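Local coordinates for putative TOXIN related protein (Parabacteroides distasonis ATCC 8503, PDB 3K0Y) that is of unknown function, a putative toxin-related protein of the NigD-like family that joins an OB domain to a beta-sandwich domain, at residues M113-E125 / G165-P177. Residues are numbered along the deposited sequence; the frame is centred on the assembly and turned at random.
Sequences MWIGDGYLNIYFE and GAGRVAFNLSSLP
Leu120, Ile122 and Phe124 trade backbone hydrogen bonds with Phe171, Val169 and Gly167, two bonds per pair, along antiparallel strands 119-125 and 165-172, without a break in register. A seventh bond, from Leu173 N to Gly118 O (2.9 Å), carries the ladder into the type I' turn of the 113-125 hairpin. The tight side is the face bearing Leu120, Ile122, Phe124, Val169 and Phe171. There Ile122 CB lies against Val169 CG1 at 3.7 Å, and its CD1 reaches the edge of the Phe171 ring at CE2 (4.0 Å). Phe124 has its CG between the backbone N and the carbonyl carbon (chi1 70°), which folds the ring across to the facing strand, one face over Gly167 CA and CD1 3.2 Å from Gly167 O. At the hairpin end, Leu173 CD1 closes over Leu120, 4.1 Å from CB.

On the other face, the open part is the end with Tyr123, Arg168 and Ala166. Tyr123 CD1 sits over one face of the Arg168 guanidinium, 3.8 Å from CZ, planes 60° apart. Arg168 NH1 points to the edge of the Trp114 ring at CH2; one face of that ring is covered by Asn121 CB. Arg168 NH2 bonds a nonaethylene glycol, probably from the crystallisation liquor. One water links Arg168 NH1 to Ile122 O; a second donates to Asn121 OD1, also bound by Arg53, and Val169 O. Farther along, buried Tyr119 lies against Asn172 (CD2 to CA 3.6 Å), whose OD1 accepts from Ser174 N and OG in an Asx turn.

Strand 163-172 lies between 119-128 and the parallel strand 74-88, which also pairs with 35-38 and 52-62. Phe152 of strand 149-155, in the second sheet, packs on Ile122, Val169 and Phe171 and meets Phe124 edge-to-face, whereas Val15 of strand 11-22 touches Trp114, Asn121 and Arg168 on the Arg168 face.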
loop_
_atom_site.group_PDB
_atom_site.type_symbol
_atom_site.label_atom_id
_atom_site.label_comp_id
_atom_site.label_asym_id
_atom_site.label_seq_id
_atom_site.Cartn_x
_atom_site.Cartn_y
_atom_site.Cartn_z
HETATM N N MSE A 113 1.191 9.015 2.929
HETATM C CA MSE A 113 1.125 7.677 3.519
HETATM C C MSE A 113 -0.197 7.537 4.240
HETATM O O MSE A 113 -0.511 8.340 5.071
HETATM C CB MSE A 113 2.251 7.484 4.535
HETATM C CG MSE A 113 2.378 6.048 4.897
HETATM SE SE MSE A 113 3.776 5.546 6.180
HETATM C CE MSE A 113 5.320 6.213 5.366
ATOM N N TRP A 114 -0.993 6.511 3.939
ATOM C CA TRP A 114 -2.263 6.383 4.641
ATOM C C TRP A 114 -2.751 4.959 4.723
ATOM O O TRP A 114 -2.412 4.159 3.868
ATOM C CB TRP A 114 -3.318 7.287 3.986
ATOM C CG TRP A 114 -3.858 6.803 2.685
ATOM C CD1 TRP A 114 -5.044 6.168 2.482
ATOM C CD2 TRP A 114 -3.225 6.887 1.407
ATOM N NE1 TRP A 114 -5.201 5.876 1.169
ATOM C CE2 TRP A 114 -4.091 6.283 0.480
ATOM C CE3 TRP A 114 -2.028 7.442 0.947
ATOM C CZ2 TRP A 114 -3.804 6.221 -0.870
ATOM C CZ3 TRP A 114 -1.746 7.373 -0.434
ATOM C CH2 TRP A 114 -2.636 6.773 -1.302
ATOM N N ILE A 115 -3.564 4.659 5.740
ATOM C CA ILE A 115 -4.233 3.378 5.863
ATOM C C ILE A 115 -5.568 3.426 5.144
ATOM O O ILE A 115 -6.330 4.366 5.320
ATOM C CB ILE A 115 -4.449 2.949 7.339
ATOM C CG1 ILE A 115 -3.088 2.747 8.027
ATOM C CG2 ILE A 115 -5.212 1.595 7.387
ATOM C CD1 ILE A 115 -3.216 2.459 9.537
ATOM N N GLY A 116 -5.825 2.452 4.274
ATOM C CA GLY A 116 -7.081 2.390 3.544
ATOM C C GLY A 116 -7.360 0.945 3.156
ATOM O O GLY A 116 -6.473 0.253 2.599
ATOM N N ASP A 117 -8.570 0.489 3.489
ATOM C CA ASP A 117 -9.048 -0.852 3.220
ATOM C C ASP A 117 -8.031 -1.935 3.695
ATOM O O ASP A 117 -7.817 -2.902 3.009
ATOM C CB ASP A 117 -9.379 -1.007 1.714
ATOM C CG ASP A 117 -10.022 -2.361 1.388
ATOM O OD1 ASP A 117 -10.952 -2.746 2.115
ATOM O OD2 ASP A 117 -9.591 -3.069 0.441
ATOM N N GLY A 118 -7.434 -1.752 4.871
ATOM C CA GLY A 118 -6.495 -2.747 5.482
ATOM C C GLY A 118 -5.093 -2.761 4.847
ATOM O O GLY A 118 -4.244 -3.627 5.153
ATOM N N TYR A 119 -4.828 -1.777 3.988
ATOM C CA TYR A 119 -3.512 -1.626 3.398
ATOM C C TYR A 119 -2.856 -0.393 3.918
ATOM O O TYR A 119 -3.524 0.592 4.220
ATOM C CB TYR A 119 -3.604 -1.494 1.886
ATOM C CG TYR A 119 -4.137 -2.722 1.221
ATOM C CD1 TYR A 119 -5.498 -2.918 1.119
ATOM C CD2 TYR A 119 -3.272 -3.689 0.682
ATOM C CE1 TYR A 119 -6.018 -4.040 0.506
ATOM C CE2 TYR A 119 -3.777 -4.823 0.086
ATOM C CZ TYR A 119 -5.147 -4.979 -0.003
ATOM O OH TYR A 119 -5.648 -6.066 -0.583
ATOM N N LEU A 120 -1.535 -0.432 3.985
ATOM C CA LEU A 120 -0.748 0.771 4.076
ATOM C C LEU A 120 -0.419 1.203 2.640
ATOM O O LEU A 120 0.263 0.484 1.928
ATOM C CB LEU A 120 0.531 0.528 4.865
ATOM C CG LEU A 120 1.465 1.718 5.015
ATOM C CD1 LEU A 120 0.822 2.783 5.975
ATOM C CD2 LEU A 120 2.882 1.382 5.443
ATOM N N ASN A 121 -0.819 2.412 2.293
ATOM C CA ASN A 121 -0.658 2.990 0.999
ATOM C C ASN A 121 0.405 4.069 1.040
ATOM O O ASN A 121 0.416 4.888 1.950
ATOM C CB ASN A 121 -1.968 3.596 0.552
ATOM C CG ASN A 121 -3.067 2.579 0.435
ATOM O OD1 ASN A 121 -3.160 1.884 -0.568
ATOM N ND2 ASN A 121 -3.917 2.476 1.463
ATOM N N ILE A 122 1.297 4.049 0.068
ATOM C CA ILE A 122 2.357 4.970 0.002
ATOM C C ILE A 122 2.512 5.522 -1.396
ATOM O O ILE A 122 2.419 4.785 -2.361
ATOM C CB ILE A 122 3.702 4.347 0.437
ATOM C CG1 ILE A 122 3.618 3.774 1.836
ATOM C CG2 ILE A 122 4.784 5.425 0.403
ATOM C CD1 ILE A 122 4.907 3.047 2.331
ATOM N N TYR A 123 2.682 6.840 -1.479
ATOM C CA TYR A 123 3.171 7.566 -2.645
ATOM C C TYR A 123 4.498 8.174 -2.230
ATOM O O TYR A 123 4.542 8.992 -1.303
ATOM C CB TYR A 123 2.206 8.707 -3.042
ATOM C CG TYR A 123 2.638 9.528 -4.251
ATOM C CD1 TYR A 123 2.279 9.163 -5.543
ATOM C CD2 TYR A 123 3.419 10.676 -4.090
ATOM C CE1 TYR A 123 2.666 9.937 -6.676
ATOM C CE2 TYR A 123 3.824 11.456 -5.189
ATOM C CZ TYR A 123 3.446 11.072 -6.479
ATOM O OH TYR A 123 3.864 11.831 -7.537
ATOM N N PHE A 124 5.573 7.814 -2.925
ATOM C CA PHE A 124 6.934 8.197 -2.519
ATOM C C PHE A 124 7.711 8.634 -3.732
ATOM O O PHE A 124 7.323 8.340 -4.884
ATOM C CB PHE A 124 7.663 7.045 -1.796
ATOM C CG PHE A 124 8.039 5.870 -2.710
ATOM C CD1 PHE A 124 7.132 4.878 -2.977
ATOM C CD2 PHE A 124 9.291 5.806 -3.308
ATOM C CE1 PHE A 124 7.458 3.819 -3.839
ATOM C CE2 PHE A 124 9.621 4.752 -4.192
ATOM C CZ PHE A 124 8.712 3.777 -4.434
ATOM N N GLU A 125 8.792 9.360 -3.501
ATOM C CA GLU A 125 9.658 9.750 -4.588
ATOM C C GLU A 125 11.067 9.352 -4.289
ATOM O O GLU A 125 11.453 9.212 -3.154
ATOM C CB GLU A 125 9.644 11.267 -4.799
ATOM C CG GLU A 125 8.339 11.852 -5.290
ATOM C CD GLU A 125 8.374 13.389 -5.297
ATOM O OE1 GLU A 125 8.399 14.037 -4.197
ATOM O OE2 GLU A 125 8.391 13.927 -6.407
ATOM N N GLY A 165 11.579 10.501 -9.708
ATOM C CA GLY A 165 10.354 9.831 -10.149
ATOM C C GLY A 165 9.499 9.427 -8.959
ATOM O O GLY A 165 10.012 9.208 -7.858
ATOM N N ALA A 166 8.194 9.315 -9.186
ATOM C CA ALA A 166 7.268 8.894 -8.160
ATOM C C ALA A 166 6.892 7.412 -8.314
ATOM O O ALA A 166 6.968 6.825 -9.397
ATOM C CB ALA A 166 6.027 9.798 -8.126
ATOM N N GLY A 167 6.549 6.797 -7.192
ATOM C CA GLY A 167 6.047 5.451 -7.186
ATOM C C GLY A 167 4.950 5.275 -6.163
ATOM O O GLY A 167 4.957 5.918 -5.120
ATOM N N ARG A 168 4.090 4.303 -6.430
ATOM C CA ARG A 168 3.036 3.912 -5.546
ATOM C C ARG A 168 3.163 2.444 -5.135
ATOM O O ARG A 168 3.607 1.583 -5.899
ATOM C CB ARG A 168 1.703 4.139 -6.198
ATOM C CG ARG A 168 1.323 5.584 -6.401
ATOM C CD ARG A 168 -0.035 5.629 -7.051
ATOM N NE ARG A 168 -0.577 6.971 -7.156
ATOM C CZ ARG A 168 -1.189 7.638 -6.206
ATOM N NH1 ARG A 168 -1.407 7.152 -4.982
ATOM N NH2 ARG A 168 -1.614 8.840 -6.501
ATOM N N VAL A 169 2.796 2.165 -3.906
ATOM C CA VAL A 169 2.773 0.810 -3.387
ATOM C C VAL A 169 1.645 0.694 -2.350
ATOM O O VAL A 169 1.237 1.687 -1.706
ATOM C CB VAL A 169 4.178 0.449 -2.795
ATOM C CG1 VAL A 169 4.518 1.375 -1.553
ATOM C CG2 VAL A 169 4.272 -1.024 -2.453
ATOM N N ALA A 170 1.176 -0.523 -2.141
ATOM C CA ALA A 170 0.228 -0.871 -1.092
ATOM C C ALA A 170 0.697 -2.142 -0.425
ATOM O O ALA A 170 1.103 -3.084 -1.123
ATOM C CB ALA A 170 -1.158 -1.083 -1.695
ATOM N N PHE A 171 0.706 -2.136 0.915
ATOM C CA PHE A 171 1.087 -3.309 1.716
ATOM C C PHE A 171 -0.113 -3.845 2.517
ATOM O O PHE A 171 -0.790 -3.109 3.247
ATOM C CB PHE A 171 2.237 -2.959 2.674
ATOM C CG PHE A 171 3.506 -2.545 1.972
ATOM C CD1 PHE A 171 4.331 -3.491 1.366
ATOM C CD2 PHE A 171 3.919 -1.219 1.957
ATOM C CE1 PHE A 171 5.503 -3.112 0.746
ATOM C CE2 PHE A 171 5.134 -0.856 1.348
ATOM C CZ PHE A 171 5.902 -1.767 0.743
ATOM N N ASN A 172 -0.386 -5.133 2.358
ATOM C CA ASN A 172 -1.494 -5.767 3.031
ATOM C C ASN A 172 -1.106 -5.892 4.498
ATOM O O ASN A 172 -0.083 -6.492 4.833
ATOM C CB ASN A 172 -1.770 -7.127 2.372
ATOM C CG ASN A 172 -3.060 -7.760 2.813
ATOM O OD1 ASN A 172 -3.447 -7.648 3.972
ATOM N ND2 ASN A 172 -3.689 -8.524 1.921
ATOM N N LEU A 173 -1.912 -5.313 5.381
ATOM C CA LEU A 173 -1.613 -5.348 6.825
ATOM C C LEU A 173 -2.289 -6.472 7.576
ATOM O O LEU A 173 -2.256 -6.509 8.803
ATOM C CB LEU A 173 -2.002 -4.026 7.492
ATOM C CG LEU A 173 -1.282 -2.811 6.930
ATOM C CD1 LEU A 173 -1.757 -1.508 7.591
ATOM C CD2 LEU A 173 0.198 -2.979 7.073
ATOM N N SER A 174 -2.903 -7.390 6.860
ATOM C CA SER A 174 -3.748 -8.363 7.513
ATOM C C SER A 174 -2.950 -9.354 8.379
ATOM O O SER A 174 -3.543 -10.061 9.146
ATOM C CB SER A 174 -4.592 -9.107 6.459
ATOM O OG SER A 174 -3.778 -9.942 5.673
ATOM N N SER A 175 -1.621 -9.389 8.231
ATOM C CA SER A 175 -0.716 -10.228 9.009
ATOM C C SER A 175 -0.301 -9.568 10.321
ATOM O O SER A 175 0.440 -10.178 11.080
ATOM C CB SER A 175 0.567 -10.517 8.185
ATOM O OG SER A 175 1.362 -9.335 8.051
ATOM N N LEU A 176 -0.727 -8.334 10.590
ATOM C CA LEU A 176 -0.447 -7.726 11.886
ATOM C C LEU A 176 -1.354 -8.388 12.933
ATOM O O LEU A 176 -2.441 -8.842 12.587
ATOM C CB LEU A 176 -0.679 -6.225 11.895
ATOM C CG LEU A 176 0.283 -5.384 11.037
ATOM C CD1 LEU A 176 -0.189 -3.920 11.082
ATOM C CD2 LEU A 176 1.741 -5.550 11.458
ATOM N N PRO A 177 -0.901 -8.457 14.201
ATOM C CA PRO A 177 -1.778 -9.095 15.191
ATOM C C PRO A 177 -3.109 -8.369 15.318
ATOM O O PRO A 177 -3.191 -7.121 15.168
ATOM C CB PRO A 177 -0.961 -9.074 16.506
ATOM C CG PRO A 177 0.458 -8.608 16.151
ATOM C CD PRO A 177 0.303 -7.859 14.802
HETATM O O HOH W 1 -1.316 2.543 -2.638
HETATM O O HOH W 2 -0.313 5.018 -3.555
#